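Local coordinates for SAG family member (Sag19) (Eimeria tenella, PDB 6ZZB), which is a major surface antigen of the parasite whose function is unknown and whose fold is related to that of the CAP proteins, at residues A[124-138]-A[195-209]. Numbering follows the deposited sequence.
Sequences PGLVIPFPHDTEFNC and ATKDCKAGHDVLFCY. With SO4 (sulfate ion), chain C.
Phe130 lies across Asp204, one ring face resting on the aspartate CB with CZ 3.5 Å from it. Its CG sits between the backbone N and the carbonyl carbon (chi1 59°), which swings the flat ring over this small methylene bump; Ala195 CB fits at the ring edge. Asp204 suits the spot because its carboxylate serves polar partners: OD1 accepts from Thr196 OG1 and Cys199 N, tying down the turn after strand 195-196. Further along, Leu206 is the knob on the same face. Its CD1 meets the edge of the Phe136 ring at 4.0 Å from CZ, while CD2 fills the hollow between Leu126 CD2, Ile128 CD1 and Cys138 SG, a sulfur fixed by its disulfide to Cys53. Phe130, Ile128 and Leu126 on strand 126-131 face Asp204 and Leu206 on the antiparallel strand 203-209, paired by bonds such as Leu206 N to Ile128 O, 2.9 Å. Helices 138-155 and 175-183 cover this face and helix 97-105 covers the other, an arrangement consistent with the alpha-beta-alpha sandwich of CAP proteins. On the side of helix 97-105, Phe207 presents its edge to Val127 CG2, 3.8 Å from CD1. Gly125, having no side chain, lets Cys208 O come within 3.2 Å of its CA. Beyond the other end of the pairing, His132 packs against the loop 199-202: Ala201 CA sits centrally over its ring, 3.6 Å from the centroid, and Gly202 O takes bonds from both His132 N and ND1. Glycine fits there through its positive phi of 63°. Pro131 CA, in turn, lies over a face of the His203 ring.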
loop_
_atom_site.group_PDB
_atom_site.type_symbol
_atom_site.label_atom_id
_atom_site.label_comp_id
_atom_site.label_asym_id
_atom_site.label_seq_id
_atom_site.Cartn_x
_atom_site.Cartn_y
_atom_site.Cartn_z
ATOM N N PRO A 124 0.253 -2.354 7.540
ATOM C CA PRO A 124 0.745 -3.040 6.354
ATOM C C PRO A 124 -0.154 -2.769 5.159
ATOM O O PRO A 124 -1.373 -2.933 5.262
ATOM C CB PRO A 124 0.727 -4.517 6.733
ATOM C CG PRO A 124 -0.216 -4.625 7.875
ATOM C CD PRO A 124 -0.292 -3.279 8.549
ATOM N N GLY A 125 0.421 -2.282 4.089
ATOM C CA GLY A 125 -0.295 -2.072 2.848
ATOM C C GLY A 125 0.515 -1.242 1.905
ATOM O O GLY A 125 1.708 -0.970 2.156
ATOM N N LEU A 126 -0.099 -0.862 0.802
ATOM C CA LEU A 126 0.462 0.093 -0.175
ATOM C C LEU A 126 0.293 1.505 0.361
ATOM O O LEU A 126 -0.790 1.865 0.840
ATOM C CB LEU A 126 -0.206 -0.108 -1.533
ATOM C CG LEU A 126 0.113 0.913 -2.619
ATOM C CD1 LEU A 126 0.041 0.245 -3.985
ATOM C CD2 LEU A 126 -0.819 2.122 -2.512
ATOM N N VAL A 127 1.364 2.284 0.279
ATOM C CA VAL A 127 1.372 3.683 0.747
ATOM C C VAL A 127 1.939 4.549 -0.357
ATOM O O VAL A 127 3.098 4.338 -0.738
ATOM C CB VAL A 127 2.186 3.831 2.035
ATOM C CG1 VAL A 127 2.203 5.257 2.535
ATOM C CG2 VAL A 127 1.688 2.890 3.096
ATOM N N ILE A 128 1.200 5.553 -0.811
ATOM C CA ILE A 128 1.719 6.516 -1.810
ATOM C C ILE A 128 1.339 7.925 -1.391
ATOM O O ILE A 128 0.174 8.313 -1.493
ATOM C CB ILE A 128 1.216 6.220 -3.225
ATOM C CG1 ILE A 128 1.543 4.804 -3.675
ATOM C CG2 ILE A 128 1.765 7.259 -4.181
ATOM C CD1 ILE A 128 0.949 4.413 -5.008
ATOM N N PRO A 129 2.306 8.732 -0.935
ATOM C CA PRO A 129 2.052 10.159 -0.752
ATOM C C PRO A 129 1.994 10.858 -2.109
ATOM O O PRO A 129 2.626 10.403 -3.055
ATOM C CB PRO A 129 3.256 10.641 0.053
ATOM C CG PRO A 129 3.954 9.388 0.534
ATOM C CD PRO A 129 3.660 8.343 -0.523
ATOM N N PHE A 130 1.183 11.906 -2.201
ATOM C CA PHE A 130 1.108 12.729 -3.437
ATOM C C PHE A 130 0.854 14.161 -3.011
ATOM O O PHE A 130 0.298 14.425 -1.960
ATOM C CB PHE A 130 0.094 12.157 -4.425
ATOM C CG PHE A 130 -1.322 12.042 -3.923
ATOM C CD1 PHE A 130 -1.710 10.962 -3.137
ATOM C CD2 PHE A 130 -2.293 12.973 -4.279
ATOM C CE1 PHE A 130 -3.023 10.831 -2.698
ATOM C CE2 PHE A 130 -3.601 12.845 -3.849
ATOM C CZ PHE A 130 -3.970 11.786 -3.041
ATOM N N PRO A 131 1.373 15.161 -3.766
ATOM C CA PRO A 131 1.281 16.541 -3.316
ATOM C C PRO A 131 -0.169 17.007 -3.185
ATOM O O PRO A 131 -1.034 16.610 -3.955
ATOM C CB PRO A 131 1.989 17.357 -4.412
ATOM C CG PRO A 131 2.822 16.334 -5.170
ATOM C CD PRO A 131 2.060 15.032 -5.066
ATOM N N HIS A 132 -0.390 17.879 -2.213
ATOM C CA HIS A 132 -1.725 18.428 -1.879
ATOM C C HIS A 132 -2.338 19.158 -3.072
ATOM O O HIS A 132 -3.555 19.219 -3.133
ATOM C CB HIS A 132 -1.663 19.360 -0.676
ATOM C CG HIS A 132 -0.970 20.654 -0.959
ATOM N ND1 HIS A 132 0.410 20.771 -0.962
ATOM C CD2 HIS A 132 -1.467 21.885 -1.232
ATOM C CE1 HIS A 132 0.735 22.032 -1.235
ATOM N NE2 HIS A 132 -0.393 22.725 -1.360
ATOM N N ASP A 133 -1.505 19.686 -3.959
ATOM C CA ASP A 133 -2.013 20.568 -5.042
ATOM C C ASP A 133 -2.166 19.762 -6.335
ATOM O O ASP A 133 -2.361 20.394 -7.369
ATOM C CB ASP A 133 -1.147 21.825 -5.183
ATOM C CG ASP A 133 0.348 21.597 -5.309
ATOM O OD1 ASP A 133 0.789 20.455 -5.146
ATOM O OD2 ASP A 133 1.066 22.583 -5.568
ATOM N N THR A 134 -2.131 18.426 -6.285
ATOM C CA THR A 134 -2.241 17.584 -7.505
ATOM C C THR A 134 -3.583 16.852 -7.533
ATOM O O THR A 134 -4.142 16.574 -6.452
ATOM C CB THR A 134 -1.057 16.624 -7.619
ATOM O OG1 THR A 134 -1.197 15.697 -6.544
ATOM C CG2 THR A 134 0.286 17.317 -7.575
ATOM N N GLU A 135 -4.069 16.513 -8.726
ATOM C CA GLU A 135 -5.288 15.695 -8.923
ATOM C C GLU A 135 -4.950 14.224 -8.627
ATOM O O GLU A 135 -3.894 13.759 -9.109
ATOM C CB GLU A 135 -5.828 15.855 -10.343
ATOM C CG GLU A 135 -7.211 15.272 -10.523
ATOM C CD GLU A 135 -7.718 15.326 -11.950
ATOM O OE1 GLU A 135 -7.147 16.098 -12.750
ATOM O OE2 GLU A 135 -8.673 14.587 -12.256
ATOM N N PHE A 136 -5.815 13.530 -7.880
ATOM C CA PHE A 136 -5.668 12.080 -7.566
ATOM C C PHE A 136 -5.892 11.274 -8.841
ATOM O O PHE A 136 -6.957 11.427 -9.468
ATOM C CB PHE A 136 -6.680 11.616 -6.509
ATOM C CG PHE A 136 -6.613 10.144 -6.204
ATOM C CD1 PHE A 136 -5.628 9.654 -5.364
ATOM C CD2 PHE A 136 -7.486 9.229 -6.760
ATOM C CE1 PHE A 136 -5.512 8.310 -5.093
ATOM C CE2 PHE A 136 -7.393 7.886 -6.480
ATOM C CZ PHE A 136 -6.410 7.419 -5.631
ATOM N N ASN A 137 -4.936 10.409 -9.223
ATOM C CA ASN A 137 -5.051 9.506 -10.386
ATOM C C ASN A 137 -4.514 8.141 -9.941
ATOM O O ASN A 137 -3.287 8.005 -9.880
ATOM C CB ASN A 137 -4.297 10.105 -11.571
ATOM C CG ASN A 137 -4.301 9.250 -12.817
ATOM O OD1 ASN A 137 -4.671 8.078 -12.801
ATOM N ND2 ASN A 137 -3.933 9.874 -13.930
ATOM N N CYS A 138 -5.384 7.235 -9.553
ATOM C CA CYS A 138 -4.925 5.956 -8.942
ATOM C C CYS A 138 -4.088 5.197 -9.974
ATOM O O CYS A 138 -3.042 4.625 -9.616
ATOM C CB CYS A 138 -6.023 5.032 -8.438
ATOM S SG CYS A 138 -5.278 3.883 -7.255
ATOM N N ALA A 195 -7.869 7.532 0.048
ATOM C CA ALA A 195 -6.878 8.617 -0.025
ATOM C C ALA A 195 -7.430 9.842 0.664
ATOM O O ALA A 195 -8.639 10.136 0.535
ATOM C CB ALA A 195 -6.537 8.951 -1.442
ATOM N N THR A 196 -6.571 10.561 1.354
ATOM C CA THR A 196 -6.981 11.908 1.793
ATOM C C THR A 196 -7.212 12.797 0.577
ATOM O O THR A 196 -6.574 12.630 -0.461
ATOM C CB THR A 196 -5.975 12.504 2.772
ATOM O OG1 THR A 196 -4.718 12.700 2.143
ATOM C CG2 THR A 196 -5.816 11.648 4.010
ATOM N N LYS A 197 -8.156 13.733 0.727
ATOM C CA LYS A 197 -8.634 14.494 -0.446
ATOM C C LYS A 197 -8.449 15.998 -0.273
ATOM O O LYS A 197 -8.565 16.693 -1.284
ATOM C CB LYS A 197 -10.107 14.182 -0.718
ATOM C CG LYS A 197 -11.086 14.607 0.365
ATOM C CD LYS A 197 -12.541 14.289 0.050
ATOM C CE LYS A 197 -13.400 14.398 1.285
ATOM N NZ LYS A 197 -14.796 13.987 1.021
ATOM N N ASP A 198 -8.144 16.496 0.919
ATOM C CA ASP A 198 -8.333 17.945 1.186
ATOM C C ASP A 198 -7.150 18.535 1.958
ATOM O O ASP A 198 -7.280 19.686 2.426
ATOM C CB ASP A 198 -9.666 18.180 1.879
ATOM C CG ASP A 198 -9.787 17.551 3.243
ATOM O OD1 ASP A 198 -8.867 16.761 3.609
ATOM O OD2 ASP A 198 -10.783 17.833 3.939
ATOM N N CYS A 199 -6.008 17.862 2.067
ATOM C CA CYS A 199 -4.799 18.511 2.640
ATOM C C CYS A 199 -4.584 19.877 1.972
ATOM O O CYS A 199 -4.623 19.988 0.732
ATOM C CB CYS A 199 -3.564 17.654 2.431
ATOM S SG CYS A 199 -3.595 16.142 3.439
ATOM N N LYS A 200 -4.327 20.888 2.788
ATOM C CA LYS A 200 -4.091 22.277 2.290
ATOM C C LYS A 200 -2.613 22.570 2.109
ATOM O O LYS A 200 -2.274 23.644 1.575
ATOM C CB LYS A 200 -4.697 23.272 3.272
ATOM C CG LYS A 200 -6.188 23.156 3.426
ATOM C CD LYS A 200 -6.720 24.210 4.366
ATOM C CE LYS A 200 -8.186 24.062 4.665
ATOM N NZ LYS A 200 -8.991 24.217 3.430
ATOM N N ALA A 201 -1.740 21.689 2.578
ATOM C CA ALA A 201 -0.281 21.741 2.455
ATOM C C ALA A 201 0.217 20.304 2.598
ATOM O O ALA A 201 -0.637 19.420 2.851
ATOM C CB ALA A 201 0.306 22.612 3.529
ATOM N N GLY A 202 1.514 20.099 2.472
ATOM C CA GLY A 202 2.098 18.755 2.608
ATOM C C GLY A 202 1.591 17.802 1.539
ATOM O O GLY A 202 1.270 18.200 0.401
ATOM N N HIS A 203 1.593 16.504 1.860
ATOM C CA HIS A 203 1.188 15.444 0.918
ATOM C C HIS A 203 -0.077 14.783 1.445
ATOM O O HIS A 203 -0.131 14.376 2.609
ATOM C CB HIS A 203 2.310 14.423 0.733
ATOM C CG HIS A 203 3.406 14.879 -0.182
ATOM N ND1 HIS A 203 4.189 15.983 0.081
ATOM C CD2 HIS A 203 3.799 14.399 -1.367
ATOM C CE1 HIS A 203 5.052 16.126 -0.903
ATOM N NE2 HIS A 203 4.843 15.183 -1.801
ATOM N N ASP A 204 -1.049 14.645 0.565
ATOM C CA ASP A 204 -2.121 13.645 0.753
ATOM C C ASP A 204 -1.483 12.252 0.720
ATOM O O ASP A 204 -0.368 12.064 0.215
ATOM C CB ASP A 204 -3.209 13.798 -0.302
ATOM C CG ASP A 204 -4.077 15.021 -0.117
ATOM O OD1 ASP A 204 -4.783 15.100 0.881
ATOM O OD2 ASP A 204 -4.011 15.920 -1.035
ATOM N N VAL A 205 -2.236 11.286 1.207
ATOM C CA VAL A 205 -1.777 9.872 1.247
ATOM C C VAL A 205 -2.853 8.963 0.656
ATOM O O VAL A 205 -4.011 9.027 1.088
ATOM C CB VAL A 205 -1.432 9.417 2.671
ATOM C CG1 VAL A 205 -1.023 7.957 2.737
ATOM C CG2 VAL A 205 -0.300 10.283 3.225
ATOM N N LEU A 206 -2.446 8.084 -0.249
ATOM C CA LEU A 206 -3.202 6.894 -0.682
ATOM C C LEU A 206 -2.722 5.713 0.125
ATOM O O LEU A 206 -1.499 5.445 0.151
ATOM C CB LEU A 206 -2.975 6.667 -2.169
ATOM C CG LEU A 206 -3.485 5.337 -2.728
ATOM C CD1 LEU A 206 -4.992 5.240 -2.657
ATOM C CD2 LEU A 206 -3.028 5.177 -4.157
ATOM N N PHE A 207 -3.653 4.989 0.723
ATOM C CA PHE A 207 -3.368 3.745 1.453
ATOM C C PHE A 207 -4.261 2.660 0.905
ATOM O O PHE A 207 -5.479 2.859 0.848
ATOM C CB PHE A 207 -3.607 3.922 2.943
ATOM C CG PHE A 207 -3.324 2.687 3.746
ATOM C CD1 PHE A 207 -2.010 2.298 3.928
ATOM C CD2 PHE A 207 -4.334 1.921 4.313
ATOM C CE1 PHE A 207 -1.718 1.154 4.659
ATOM C CE2 PHE A 207 -4.021 0.758 5.002
ATOM C CZ PHE A 207 -2.724 0.402 5.182
ATOM N N CYS A 208 -3.689 1.521 0.568
ATOM C CA CYS A 208 -4.468 0.322 0.203
ATOM C C CYS A 208 -4.112 -0.802 1.160
ATOM O O CYS A 208 -2.933 -1.180 1.268
ATOM C CB CYS A 208 -4.193 -0.114 -1.219
ATOM S SG CYS A 208 -4.633 1.045 -2.526
ATOM N N TYR A 209 -5.125 -1.357 1.808
ATOM C CA TYR A 209 -4.979 -2.482 2.732
ATOM C C TYR A 209 -5.336 -3.765 2.002
ATOM O O TYR A 209 -6.443 -3.861 1.449
ATOM C CB TYR A 209 -5.877 -2.327 3.965
ATOM C CG TYR A 209 -5.591 -3.395 4.978
ATOM C CD1 TYR A 209 -4.484 -3.282 5.786
ATOM C CD2 TYR A 209 -6.354 -4.537 5.112
ATOM C CE1 TYR A 209 -4.120 -4.269 6.668
ATOM C CE2 TYR A 209 -6.036 -5.513 6.024
ATOM C CZ TYR A 209 -4.925 -5.371 6.831
ATOM O OH TYR A 209 -4.590 -6.311 7.753
HETATM S S SO4 C . 6.104 18.005 2.458
HETATM O O1 SO4 C . 5.764 17.620 3.813
HETATM O O2 SO4 C . 7.227 17.212 2.008
HETATM O O3 SO4 C . 6.456 19.407 2.432
HETATM O O4 SO4 C . 4.976 17.785 1.582
HETATM O O HOH W 1 -4.099 16.258 -3.793
#